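Local coordinates for protein F420-dependent methylenetetrahydromethanopterin dehydrogenase (Methanopyrus kandleri, PDB 1QV9) that catalyses the reversible, coenzyme F420-dependent interconversion of methylene- and methenyl-tetrahydromethanopterin, a one-carbon step of methanogenesis from carbon dioxide, at residues 9-14 with 50-55; 34-39 with 57-62; 222-227 with 231-236. One frame throughout, in Å; residues are numbered along the deposited sequence.

Contact 1. Residues 9-14 with 50-55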
ATOM      1  N   ILE A   9     -13.317 -34.915 -12.560  1.00 14.83           N
ATOM      2  CA  ILE A   9     -13.064 -34.720 -13.997  1.00 16.61           C
ATOM      3  C   ILE A   9     -12.921 -33.225 -14.212  1.00 16.48           C
ATOM      4  O   ILE A   9     -13.793 -32.455 -13.795  1.00 17.32           O
ATOM      5  CB  ILE A   9     -14.237 -35.251 -14.841  1.00 16.95           C
ATOM      6  CG1 ILE A   9     -14.553 -36.693 -14.463  1.00 17.79           C
ATOM      7  CG2 ILE A   9     -13.922 -35.120 -16.330  1.00 17.30           C
ATOM      8  CD1 ILE A   9     -15.899 -37.193 -15.076  1.00 18.84           C
ATOM      9  N   LYS A  10     -11.839 -32.800 -14.881  1.00 16.78           N
ATOM     10  CA  LYS A  10     -11.576 -31.378 -15.081  1.00 17.06           C
ATOM     11  C   LYS A  10     -11.421 -31.063 -16.562  1.00 17.22           C
ATOM     12  O   LYS A  10     -10.473 -31.537 -17.211  1.00 18.43           O
ATOM     13  CB  LYS A  10     -10.277 -30.941 -14.340  1.00 15.27           C
ATOM     14  CG  LYS A  10     -10.300 -31.204 -12.839  1.00 18.19           C
ATOM     15  CD  LYS A  10      -9.079 -30.643 -12.112  1.00 18.47           C
ATOM     16  CE  LYS A  10      -9.152 -31.013 -10.619  1.00 18.54           C
ATOM     17  NZ  LYS A  10      -8.184 -30.238  -9.797  1.00 20.41           N
ATOM     18  N   CYS A  11     -12.361 -30.281 -17.099  1.00 16.70           N
ATOM     19  CA  CYS A  11     -12.335 -29.854 -18.499  1.00 16.07           C
ATOM     20  C   CYS A  11     -12.560 -28.354 -18.524  1.00 16.94           C
ATOM     21  O   CYS A  11     -13.598 -27.864 -18.027  1.00 20.84           O
ATOM     22  CB  CYS A  11     -13.421 -30.566 -19.302  1.00 20.45           C
ATOM     23  SG  CYS A  11     -13.246 -32.365 -19.372  1.00 20.06           S
ATOM     24  N   GLY A  12     -11.633 -27.601 -19.121  1.00 16.95           N
ATOM     25  CA  GLY A  12     -11.751 -26.157 -19.092  1.00 16.34           C
ATOM     26  C   GLY A  12     -11.198 -25.732 -17.739  1.00 19.78           C
ATOM     27  O   GLY A  12     -10.769 -26.597 -16.972  1.00 23.80           O
ATOM     28  N   ASN A  13     -11.175 -24.450 -17.429  1.00 18.92           N
ATOM     29  CA  ASN A  13     -10.655 -24.105 -16.100  1.00 19.66           C
ATOM     30  C   ASN A  13     -11.493 -23.079 -15.378  1.00 18.36           C
ATOM     31  O   ASN A  13     -11.914 -22.069 -15.945  1.00 20.47           O
ATOM     32  CB  ASN A  13      -9.220 -23.598 -16.189  1.00 20.40           C
ATOM     33  CG  ASN A  13      -8.569 -23.441 -14.809  1.00 22.89           C
ATOM     34  OD1 ASN A  13      -8.520 -24.398 -14.001  1.00 23.63           O
ATOM     35  ND2 ASN A  13      -8.098 -22.231 -14.521  1.00 24.35           N
ATOM     36  N   LEU A  14     -11.720 -23.367 -14.111  1.00 18.59           N
ATOM     37  CA  LEU A  14     -12.453 -22.509 -13.214  1.00 19.05           C
ATOM     38  C   LEU A  14     -11.578 -22.510 -11.961  1.00 18.49           C
ATOM     39  O   LEU A  14     -10.864 -23.486 -11.694  1.00 18.19           O
ATOM     40  CB  LEU A  14     -13.822 -23.162 -12.892  1.00 25.00           C
ATOM     41  CG  LEU A  14     -15.142 -22.405 -12.964  1.00 30.91           C
ATOM     42  CD1 LEU A  14     -15.211 -21.526 -14.194  1.00 25.55           C
ATOM     43  CD2 LEU A  14     -16.271 -23.426 -12.929  1.00 30.83           C
ATOM     44  N   GLU A  50     -16.321 -35.718 -23.875  1.00 23.49           N
ATOM     45  CA  GLU A  50     -16.737 -37.120 -23.954  1.00 23.41           C
ATOM     46  C   GLU A  50     -15.534 -38.016 -23.653  1.00 17.72           C
ATOM     47  O   GLU A  50     -15.639 -39.000 -22.940  1.00 22.42           O
ATOM     48  CB  GLU A  50     -17.343 -37.437 -25.336  1.00 22.46           C
ATOM     49  CG  GLU A  50     -17.721 -38.900 -25.491  1.00 26.94           C
ATOM     50  CD  GLU A  50     -18.558 -39.196 -26.727  1.00 33.90           C
ATOM     51  OE1 GLU A  50     -19.013 -40.348 -26.858  1.00 39.92           O
ATOM     52  OE2 GLU A  50     -18.770 -38.289 -27.558  1.00 34.86           O
ATOM     53  N   ALA A  51     -14.366 -37.662 -24.195  1.00 22.39           N
ATOM     54  CA  ALA A  51     -13.157 -38.433 -23.931  1.00 19.19           C
ATOM     55  C   ALA A  51     -12.791 -38.419 -22.448  1.00 17.44           C
ATOM     56  O   ALA A  51     -12.378 -39.433 -21.929  1.00 20.68           O
ATOM     57  CB  ALA A  51     -11.976 -37.873 -24.770  1.00 22.26           C
ATOM     58  N   ALA A  52     -12.928 -37.264 -21.798  1.00 18.77           N
ATOM     59  CA  ALA A  52     -12.626 -37.149 -20.374  1.00 18.03           C
ATOM     60  C   ALA A  52     -13.581 -38.014 -19.554  1.00 17.46           C
ATOM     61  O   ALA A  52     -13.163 -38.750 -18.650  1.00 19.25           O
ATOM     62  CB  ALA A  52     -12.746 -35.704 -19.924  1.00 17.94           C
ATOM     63  N   VAL A  53     -14.872 -37.922 -19.845  1.00 18.93           N
ATOM     64  CA  VAL A  53     -15.834 -38.708 -19.087  1.00 21.47           C
ATOM     65  C   VAL A  53     -15.650 -40.219 -19.346  1.00 22.19           C
ATOM     66  O   VAL A  53     -15.782 -41.032 -18.427  1.00 21.59           O
ATOM     67  CB  VAL A  53     -17.277 -38.237 -19.399  1.00 21.24           C
ATOM     68  CG1 VAL A  53     -18.293 -39.068 -18.610  1.00 24.19           C
ATOM     69  CG2 VAL A  53     -17.425 -36.771 -19.005  1.00 22.48           C
ATOM     70  N   GLU A  54     -15.329 -40.594 -20.583  1.00 21.53           N
ATOM     71  CA  GLU A  54     -15.087 -42.002 -20.917  1.00 24.45           C
ATOM     72  C   GLU A  54     -13.903 -42.511 -20.081  1.00 22.30           C
ATOM     73  O   GLU A  54     -13.944 -43.629 -19.543  1.00 24.71           O
ATOM     74  CB  GLU A  54     -14.817 -42.137 -22.424  1.00 27.20           C
ATOM     75  CG  GLU A  54     -14.901 -43.567 -22.943  1.00 40.88           C
ATOM     76  CD  GLU A  54     -14.680 -43.661 -24.455  1.00 44.39           C
ATOM     77  OE1 GLU A  54     -15.418 -42.992 -25.212  1.00 49.88           O
ATOM     78  OE2 GLU A  54     -13.773 -44.410 -24.880  1.00 48.21           O
HETATM   79  N   MSE A  55     -12.853 -41.693 -19.957  0.60 22.00           N
HETATM   80  CA  MSE A  55     -11.684 -42.061 -19.145  0.60 24.25           C
HETATM   81  C   MSE A  55     -12.140 -42.323 -17.714  0.60 23.44           C
HETATM   82  O   MSE A  55     -11.743 -43.300 -17.074  0.60 24.97           O
HETATM   83  CB  MSE A  55     -10.654 -40.914 -19.097  0.60 25.81           C
HETATM   84  CG  MSE A  55      -9.388 -41.095 -19.905  0.60 27.17           C
HETATM   85 SE   MSE A  55      -8.060 -39.757 -19.392  0.60 24.40          SE
HETATM   86  CE  MSE A  55      -9.141 -38.186 -19.818  0.60 14.84           C
TER
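Cys11 and Ile9, two positions apart with Lys10 between them, both reach toward the methyl group of Ala52. SG of Cys11 comes closest, at 3.4 Å from Ala52 CB. CG2 of Ile9 meets the same methyl at 3.8 Å. Ala52 CB is therefore shared between a sulfur and a methyl branch. The two branches of Ile9 divide the work. CG2, which stands anti to the backbone N, takes Ala52. CG1 lies beside that N (chi1 -53°) and carries CD1 to CG2 of Val53, a looser approach of 4.2 Å. Ala52 is small, and the backbones come near here: the CA atoms of Ile9 and Ala52 are 6.8 Å apart. All four touching residues are buried and the contact is wholly apolar. Lys10 points away and forms a salt bridge with Asp21. Val53 also packs on Ala83 and Met86 of helix 78-88, while Tyr70 of strand 67-71 touches both Ile9 and Cys11. Helix 46-63 thus lies against strand 4-10 and the residues that follow it, the usual helix-on-sheet layer of an alpha/beta domain with a parallel sheet.

Contact 2. Residues 34-39 with 57-62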
ATOM      1  N   GLU A  34      -9.496 -41.565  -1.094  1.00 21.24           N
ATOM      2  CA  GLU A  34      -8.631 -41.924  -2.210  1.00 20.98           C
ATOM      3  C   GLU A  34      -9.310 -41.314  -3.416  1.00 19.79           C
ATOM      4  O   GLU A  34     -10.503 -41.531  -3.623  1.00 19.67           O
ATOM      5  CB  GLU A  34      -8.544 -43.445  -2.377  1.00 25.35           C
ATOM      6  CG  GLU A  34      -7.617 -43.835  -3.510  1.00 35.85           C
ATOM      7  CD  GLU A  34      -7.284 -45.324  -3.559  1.00 43.46           C
ATOM      8  OE1 GLU A  34      -6.419 -45.688  -4.382  1.00 46.10           O
ATOM      9  OE2 GLU A  34      -7.868 -46.118  -2.792  1.00 41.86           O
ATOM     10  N   PHE A  35      -8.558 -40.537  -4.197  1.00 18.24           N
ATOM     11  CA  PHE A  35      -9.133 -39.893  -5.374  1.00 15.73           C
ATOM     12  C   PHE A  35      -8.329 -40.173  -6.633  1.00 19.45           C
ATOM     13  O   PHE A  35      -7.138 -40.488  -6.592  1.00 19.97           O
ATOM     14  CB  PHE A  35      -9.118 -38.357  -5.205  1.00 18.18           C
ATOM     15  CG  PHE A  35      -9.784 -37.847  -3.949  1.00 18.58           C
ATOM     16  CD1 PHE A  35      -9.234 -36.804  -3.233  1.00 21.63           C
ATOM     17  CD2 PHE A  35     -10.999 -38.362  -3.533  1.00 22.58           C
ATOM     18  CE1 PHE A  35      -9.894 -36.269  -2.098  1.00 23.30           C
ATOM     19  CE2 PHE A  35     -11.659 -37.834  -2.401  1.00 20.97           C
ATOM     20  CZ  PHE A  35     -11.094 -36.788  -1.693  1.00 22.55           C
ATOM     21  N   ARG A  36      -9.011 -40.064  -7.755  1.00 16.43           N
ATOM     22  CA  ARG A  36      -8.404 -40.140  -9.073  1.00 16.93           C
ATOM     23  C   ARG A  36      -8.872 -38.853  -9.753  1.00 20.30           C
ATOM     24  O   ARG A  36     -10.007 -38.426  -9.558  1.00 17.43           O
ATOM     25  CB  ARG A  36      -8.889 -41.341  -9.875  1.00 19.11           C
ATOM     26  CG  ARG A  36      -8.452 -42.706  -9.307  1.00 16.21           C
ATOM     27  CD  ARG A  36      -6.909 -42.844  -9.324  1.00 23.93           C
ATOM     28  NE  ARG A  36      -6.545 -44.151  -8.777  1.00 24.39           N
ATOM     29  CZ  ARG A  36      -6.307 -44.391  -7.499  1.00 26.82           C
ATOM     30  NH1 ARG A  36      -6.006 -45.631  -7.135  1.00 29.21           N
ATOM     31  NH2 ARG A  36      -6.336 -43.406  -6.603  1.00 25.92           N
ATOM     32  N   VAL A  37      -7.991 -38.208 -10.507  1.00 15.47           N
ATOM     33  CA  VAL A  37      -8.328 -36.969 -11.215  1.00 16.22           C
ATOM     34  C   VAL A  37      -8.003 -37.169 -12.687  1.00 18.84           C
ATOM     35  O   VAL A  37      -6.920 -37.657 -13.017  1.00 21.31           O
ATOM     36  CB  VAL A  37      -7.531 -35.770 -10.640  1.00 18.92           C
ATOM     37  CG1 VAL A  37      -7.931 -34.464 -11.365  1.00 20.29           C
ATOM     38  CG2 VAL A  37      -7.793 -35.654  -9.169  1.00 19.60           C
ATOM     39  N   VAL A  38      -8.917 -36.802 -13.591  1.00 15.87           N
ATOM     40  CA  VAL A  38      -8.656 -36.998 -15.019  1.00 16.75           C
ATOM     41  C   VAL A  38      -9.255 -35.837 -15.793  1.00 18.46           C
ATOM     42  O   VAL A  38     -10.173 -35.186 -15.308  1.00 18.66           O
ATOM     43  CB  VAL A  38      -9.269 -38.310 -15.551  1.00 17.93           C
ATOM     44  CG1 VAL A  38      -8.668 -39.486 -14.806  1.00 18.98           C
ATOM     45  CG2 VAL A  38     -10.815 -38.289 -15.411  1.00 17.85           C
ATOM     46  N   GLY A  39      -8.741 -35.550 -16.991  1.00 17.04           N
ATOM     47  CA  GLY A  39      -9.310 -34.445 -17.723  1.00 16.46           C
ATOM     48  C   GLY A  39      -8.578 -34.232 -19.023  1.00 18.37           C
ATOM     49  O   GLY A  39      -7.651 -34.983 -19.353  1.00 18.00           O
ATOM     50  N   LEU A  57     -15.181 -43.077 -16.524  1.00 20.43           N
ATOM     51  CA  LEU A  57     -16.054 -44.245 -16.374  1.00 23.44           C
ATOM     52  C   LEU A  57     -15.318 -45.563 -16.583  1.00 23.54           C
ATOM     53  O   LEU A  57     -15.693 -46.584 -16.005  1.00 27.48           O
ATOM     54  CB  LEU A  57     -17.266 -44.124 -17.299  1.00 22.95           C
ATOM     55  CG  LEU A  57     -18.153 -42.921 -16.930  1.00 26.38           C
ATOM     56  CD1 LEU A  57     -19.222 -42.751 -17.985  1.00 29.13           C
ATOM     57  CD2 LEU A  57     -18.784 -43.115 -15.552  1.00 26.28           C
ATOM     58  N   ASP A  58     -14.243 -45.532 -17.366  1.00 23.19           N
ATOM     59  CA  ASP A  58     -13.431 -46.708 -17.604  1.00 25.33           C
ATOM     60  C   ASP A  58     -12.690 -47.000 -16.295  1.00 23.88           C
ATOM     61  O   ASP A  58     -12.662 -48.135 -15.814  1.00 25.71           O
ATOM     62  CB  ASP A  58     -12.450 -46.420 -18.746  1.00 31.68           C
ATOM     63  CG  ASP A  58     -11.460 -47.533 -18.936  1.00 42.46           C
ATOM     64  OD1 ASP A  58     -11.911 -48.666 -19.209  1.00 46.07           O
ATOM     65  OD2 ASP A  58     -10.237 -47.285 -18.803  1.00 46.94           O
ATOM     66  N   ILE A  59     -12.118 -45.963 -15.694  1.00 22.01           N
ATOM     67  CA  ILE A  59     -11.402 -46.101 -14.431  1.00 21.66           C
ATOM     68  C   ILE A  59     -12.357 -46.557 -13.319  1.00 24.40           C
ATOM     69  O   ILE A  59     -11.997 -47.381 -12.463  1.00 25.56           O
ATOM     70  CB  ILE A  59     -10.747 -44.751 -14.059  1.00 25.82           C
ATOM     71  CG1 ILE A  59      -9.554 -44.512 -14.996  1.00 26.01           C
ATOM     72  CG2 ILE A  59     -10.275 -44.729 -12.628  1.00 24.00           C
ATOM     73  CD1 ILE A  59      -9.213 -43.013 -15.147  1.00 30.46           C
ATOM     74  N   ALA A  60     -13.571 -46.021 -13.347  1.00 24.15           N
ATOM     75  CA  ALA A  60     -14.586 -46.323 -12.334  1.00 24.67           C
ATOM     76  C   ALA A  60     -14.902 -47.813 -12.178  1.00 26.63           C
ATOM     77  O   ALA A  60     -15.222 -48.262 -11.080  1.00 25.15           O
ATOM     78  CB  ALA A  60     -15.866 -45.529 -12.645  1.00 23.94           C
ATOM     79  N   GLU A  61     -14.805 -48.585 -13.257  1.00 29.29           N
ATOM     80  CA  GLU A  61     -15.108 -50.018 -13.174  1.00 31.28           C
ATOM     81  C   GLU A  61     -14.269 -50.742 -12.122  1.00 33.15           C
ATOM     82  O   GLU A  61     -14.795 -51.546 -11.343  1.00 32.70           O
ATOM     83  CB  GLU A  61     -14.907 -50.695 -14.532  1.00 37.30           C
ATOM     84  CG  GLU A  61     -15.393 -52.146 -14.543  1.00 45.54           C
ATOM     85  CD  GLU A  61     -15.049 -52.888 -15.824  1.00 51.36           C
ATOM     86  OE1 GLU A  61     -15.534 -54.036 -15.989  1.00 53.99           O
ATOM     87  OE2 GLU A  61     -14.290 -52.339 -16.662  1.00 52.25           O
ATOM     88  N   ASP A  62     -12.971 -50.463 -12.087  1.00 31.61           N
ATOM     89  CA  ASP A  62     -12.106 -51.101 -11.105  1.00 30.67           C
ATOM     90  C   ASP A  62     -11.944 -50.272  -9.838  1.00 29.81           C
ATOM     91  O   ASP A  62     -11.715 -50.811  -8.748  1.00 31.35           O
ATOM     92  CB  ASP A  62     -10.718 -51.359 -11.709  1.00 35.83           C
ATOM     93  CG  ASP A  62      -9.778 -52.047 -10.734  1.00 45.52           C
ATOM     94  OD1 ASP A  62      -8.861 -51.375 -10.205  1.00 50.46           O
ATOM     95  OD2 ASP A  62      -9.956 -53.265 -10.489  1.00 47.92           O
TER
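The guanidinium group of Arg36 is held by Phe35 O, which lies almost in its plane, and by Glu34 OE1, which is tilted from it, while the aliphatic base of the same side chain faces Ile59. This is helix-on-sheet packing in an alpha/beta fold: strand 33-39 against helix 46-63. NH2 of Arg36 gives a hydrogen bond to Phe35 O at 3.0 Å, and the donor sits well above the carbonyl plane. NH1 forms a salt bridge with Glu34 OE1 at 2.8 Å, on the anti side of the carboxylate and tilted out of its plane. A weak bond from NH2 reaches the same oxygen. These bonds hold the head group back along its own strand, and a bend at chi2 (-63°) turns it that way. The ring of Phe35 takes no part here; it meets Phe8 edge-to-face. The closest approach to the helix is made by carbon. CG of Arg36 lies 4.3 Å from CG2 of Ile59. Met55 of the second subunit packs on Arg36, Val38 and Ile59. Residues 37-39 pair antiparallel with a strand of that subunit, which carries the sheet across the interface. The side chains of Val38 and Ile59 run alongside each other with opposite headings, and the other branch of Ile59 reaches this second strand residue, its CD1 meeting Val38 CG1 at 3.6 Å.

Contact 3. Residues 222-227 with 231-236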
ATOM      1  N   PHE A 222     -17.355 -11.695 -26.308  1.00 26.37           N
ATOM      2  CA  PHE A 222     -18.475 -12.105 -27.164  1.00 30.00           C
ATOM      3  C   PHE A 222     -19.351 -11.045 -27.794  1.00 30.35           C
ATOM      4  O   PHE A 222     -20.019 -11.307 -28.795  1.00 34.48           O
ATOM      5  CB  PHE A 222     -19.358 -13.060 -26.372  1.00 26.13           C
ATOM      6  CG  PHE A 222     -18.612 -14.232 -25.841  1.00 32.46           C
ATOM      7  CD1 PHE A 222     -17.805 -14.979 -26.686  1.00 31.71           C
ATOM      8  CD2 PHE A 222     -18.679 -14.575 -24.499  1.00 33.26           C
ATOM      9  CE1 PHE A 222     -17.070 -16.050 -26.198  1.00 38.82           C
ATOM     10  CE2 PHE A 222     -17.954 -15.637 -24.015  1.00 35.88           C
ATOM     11  CZ  PHE A 222     -17.146 -16.376 -24.863  1.00 32.36           C
ATOM     12  N   VAL A 223     -19.363  -9.856 -27.226  1.00 27.93           N
ATOM     13  CA  VAL A 223     -20.196  -8.791 -27.753  1.00 29.29           C
ATOM     14  C   VAL A 223     -19.433  -7.785 -28.597  1.00 31.68           C
ATOM     15  O   VAL A 223     -19.705  -7.623 -29.788  1.00 32.16           O
ATOM     16  CB  VAL A 223     -20.889  -8.072 -26.612  1.00 29.53           C
ATOM     17  CG1 VAL A 223     -21.827  -7.006 -27.166  1.00 29.87           C
ATOM     18  CG2 VAL A 223     -21.653  -9.081 -25.763  1.00 32.98           C
ATOM     19  N   GLU A 224     -18.477  -7.103 -27.980  1.00 27.12           N
ATOM     20  CA  GLU A 224     -17.660  -6.096 -28.651  1.00 27.37           C
ATOM     21  C   GLU A 224     -16.765  -6.737 -29.709  1.00 29.05           C
ATOM     22  O   GLU A 224     -16.060  -7.702 -29.430  1.00 28.10           O
ATOM     23  CB  GLU A 224     -16.797  -5.367 -27.598  1.00 26.15           C
ATOM     24  CG  GLU A 224     -15.946  -4.257 -28.129  1.00 26.46           C
ATOM     25  CD  GLU A 224     -16.770  -3.194 -28.835  1.00 33.94           C
ATOM     26  OE1 GLU A 224     -16.629  -3.056 -30.068  1.00 31.45           O
ATOM     27  OE2 GLU A 224     -17.563  -2.508 -28.160  1.00 34.02           O
ATOM     28  N   GLN A 225     -16.790  -6.193 -30.929  1.00 29.02           N
ATOM     29  CA  GLN A 225     -15.997  -6.741 -32.018  1.00 27.11           C
ATOM     30  C   GLN A 225     -14.873  -5.833 -32.511  1.00 24.47           C
ATOM     31  O   GLN A 225     -14.039  -6.251 -33.309  1.00 31.39           O
ATOM     32  CB  GLN A 225     -16.923  -7.081 -33.193  1.00 33.91           C
ATOM     33  CG  GLN A 225     -18.052  -8.003 -32.813  1.00 34.09           C
ATOM     34  CD  GLN A 225     -17.558  -9.375 -32.423  1.00 41.46           C
ATOM     35  OE1 GLN A 225     -16.834 -10.017 -33.186  1.00 49.36           O
ATOM     36  NE2 GLN A 225     -17.952  -9.844 -31.241  1.00 38.54           N
ATOM     37  N   ASP A 226     -14.853  -4.595 -32.048  1.00 25.24           N
ATOM     38  CA  ASP A 226     -13.797  -3.660 -32.422  1.00 23.81           C
ATOM     39  C   ASP A 226     -12.636  -3.839 -31.409  1.00 28.20           C
ATOM     40  O   ASP A 226     -12.814  -3.536 -30.237  1.00 29.26           O
ATOM     41  CB  ASP A 226     -14.332  -2.243 -32.335  1.00 31.02           C
ATOM     42  CG  ASP A 226     -13.294  -1.194 -32.680  1.00 32.40           C
ATOM     43  OD1 ASP A 226     -13.663  -0.002 -32.650  1.00 36.61           O
ATOM     44  OD2 ASP A 226     -12.124  -1.532 -32.981  1.00 35.77           O
ATOM     45  N   LYS A 227     -11.476  -4.301 -31.867  1.00 28.80           N
ATOM     46  CA  LYS A 227     -10.315  -4.511 -30.983  1.00 27.73           C
ATOM     47  C   LYS A 227      -9.878  -3.277 -30.180  1.00 33.25           C
ATOM     48  O   LYS A 227      -9.415  -3.419 -29.031  1.00 29.60           O
ATOM     49  CB  LYS A 227      -9.110  -5.037 -31.772  1.00 35.66           C
ATOM     50  CG  LYS A 227      -8.581  -4.073 -32.832  1.00 40.85           C
ATOM     51  CD  LYS A 227      -7.189  -4.447 -33.332  1.00 42.20           C
ATOM     52  CE  LYS A 227      -7.160  -5.795 -34.017  1.00 47.89           C
ATOM     53  NZ  LYS A 227      -7.864  -5.819 -35.336  1.00 51.38           N
ATOM     54  N   VAL A 231      -9.994  -4.869 -26.372  1.00 20.06           N
ATOM     55  CA  VAL A 231      -8.747  -5.162 -25.624  1.00 20.92           C
ATOM     56  C   VAL A 231      -8.794  -4.399 -24.266  1.00 21.87           C
ATOM     57  O   VAL A 231      -8.536  -5.021 -23.193  1.00 20.36           O
ATOM     58  CB  VAL A 231      -7.469  -4.815 -26.431  1.00 21.11           C
ATOM     59  CG1 VAL A 231      -6.195  -5.069 -25.592  1.00 25.05           C
ATOM     60  CG2 VAL A 231      -7.426  -5.696 -27.681  1.00 23.19           C
ATOM     61  N   PRO A 232      -9.112  -3.081 -24.261  1.00 17.88           N
ATOM     62  CA  PRO A 232      -9.193  -2.334 -22.996  1.00 18.02           C
ATOM     63  C   PRO A 232     -10.284  -2.944 -22.110  1.00 20.95           C
ATOM     64  O   PRO A 232     -10.133  -3.043 -20.874  1.00 17.39           O
ATOM     65  CB  PRO A 232      -9.580  -0.918 -23.424  1.00 24.28           C
ATOM     66  CG  PRO A 232      -8.902  -0.780 -24.751  1.00 21.85           C
ATOM     67  CD  PRO A 232      -9.088  -2.140 -25.414  1.00 18.99           C
ATOM     68  N   ILE A 233     -11.409  -3.355 -22.705  1.00 18.02           N
ATOM     69  CA  ILE A 233     -12.455  -3.929 -21.898  1.00 17.61           C
ATOM     70  C   ILE A 233     -11.988  -5.202 -21.165  1.00 18.03           C
ATOM     71  O   ILE A 233     -12.195  -5.302 -19.932  1.00 17.91           O
ATOM     72  CB  ILE A 233     -13.737  -4.216 -22.768  1.00 20.59           C
ATOM     73  CG1 ILE A 233     -14.335  -2.863 -23.198  1.00 21.04           C
ATOM     74  CG2 ILE A 233     -14.756  -5.041 -21.986  1.00 19.59           C
ATOM     75  CD1 ILE A 233     -15.479  -3.007 -24.217  1.00 23.92           C
ATOM     76  N   VAL A 234     -11.396  -6.170 -21.864  1.00 15.91           N
ATOM     77  CA  VAL A 234     -11.010  -7.392 -21.136  1.00 16.73           C
ATOM     78  C   VAL A 234      -9.904  -7.080 -20.120  1.00 17.41           C
ATOM     79  O   VAL A 234      -9.866  -7.713 -19.048  1.00 17.78           O
ATOM     80  CB  VAL A 234     -10.579  -8.566 -22.042  1.00 17.23           C
ATOM     81  CG1 VAL A 234     -11.788  -9.026 -22.898  1.00 17.97           C
ATOM     82  CG2 VAL A 234      -9.382  -8.206 -22.875  1.00 19.47           C
ATOM     83  N   ALA A 235      -9.047  -6.111 -20.412  1.00 15.53           N
ATOM     84  CA  ALA A 235      -7.966  -5.771 -19.462  1.00 16.83           C
ATOM     85  C   ALA A 235      -8.563  -5.160 -18.217  1.00 20.10           C
ATOM     86  O   ALA A 235      -8.057  -5.374 -17.100  1.00 15.75           O
ATOM     87  CB  ALA A 235      -6.988  -4.793 -20.069  1.00 15.76           C
ATOM     88  N   SER A 236      -9.644  -4.385 -18.368  1.00 16.68           N
ATOM     89  CA  SER A 236     -10.262  -3.764 -17.208  1.00 17.21           C
ATOM     90  C   SER A 236     -10.860  -4.823 -16.264  1.00 15.51           C
ATOM     91  O   SER A 236     -10.872  -4.620 -15.056  1.00 16.28           O
ATOM     92  CB  SER A 236     -11.317  -2.720 -17.640  1.00 17.72           C
ATOM     93  OG  SER A 236     -12.515  -3.338 -18.033  1.00 18.44           O
TER
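Lys227 O accepts a hydrogen bond from Val231 N at 3.1 Å, nearly straight at 166°. This is a first-turn bond of helix 227-257. CG2 of Val231 also lies against that oxygen, at 3.3 Å, and Pro232 CD is 3.9 Å from it. Pro232 has no N-H to give, and the helix kinks there. At the next residue, Ile233, CD1 meets Glu224 CG at 4.1 Å, the two side chains crossing at about a right angle. Behind this carbon contact the Glu224 chain bends at chi2 (58°), and its carboxylate is held on both oxygens. OE1 takes the N-H of Asp226 on its anti lone pair, at 3.1 Å, and OE2 forms a salt bridge with Arg229. With an alanine in place of Glu224, Arg229 would probably lose this mate, Asp226 N its acceptor, and Ile233 CD1 the CG that lies beside it. Asp226 in turn caps the helix, with OD2 bonded to Glu228 N. Further out, Ile233 packs on Val216 and Glu219 of helix 197-223 and on Met204 of the third subunit. Phe278 of the second subunit touches Val231. Residues 224-226 form the short turn, with an aspartate N-cap, that joins consecutive helices of a helical hairpin.

In the fold
From the N terminus, strand 4-10 and the loop after it supply the first half of contact 1, and strand 33-39 then opens contact 2. Helix 46-63 closes both: residues 50-55 return to 9-14, and 57-62 return to 34-39. The segments alternate, so the two loops cross. Their centres are about 11 Å apart, and they touch directly where Lys10 N probably bonds to Val38 O between the neighbouring strands. Together they fix one helix across two strands of the parallel sheet. Contact 3 follows in series, closing only a short local turn between helices 197-223 and 227-257; its centre is about 29 Å from that of contact 1. All three contacts also touch the second subunit.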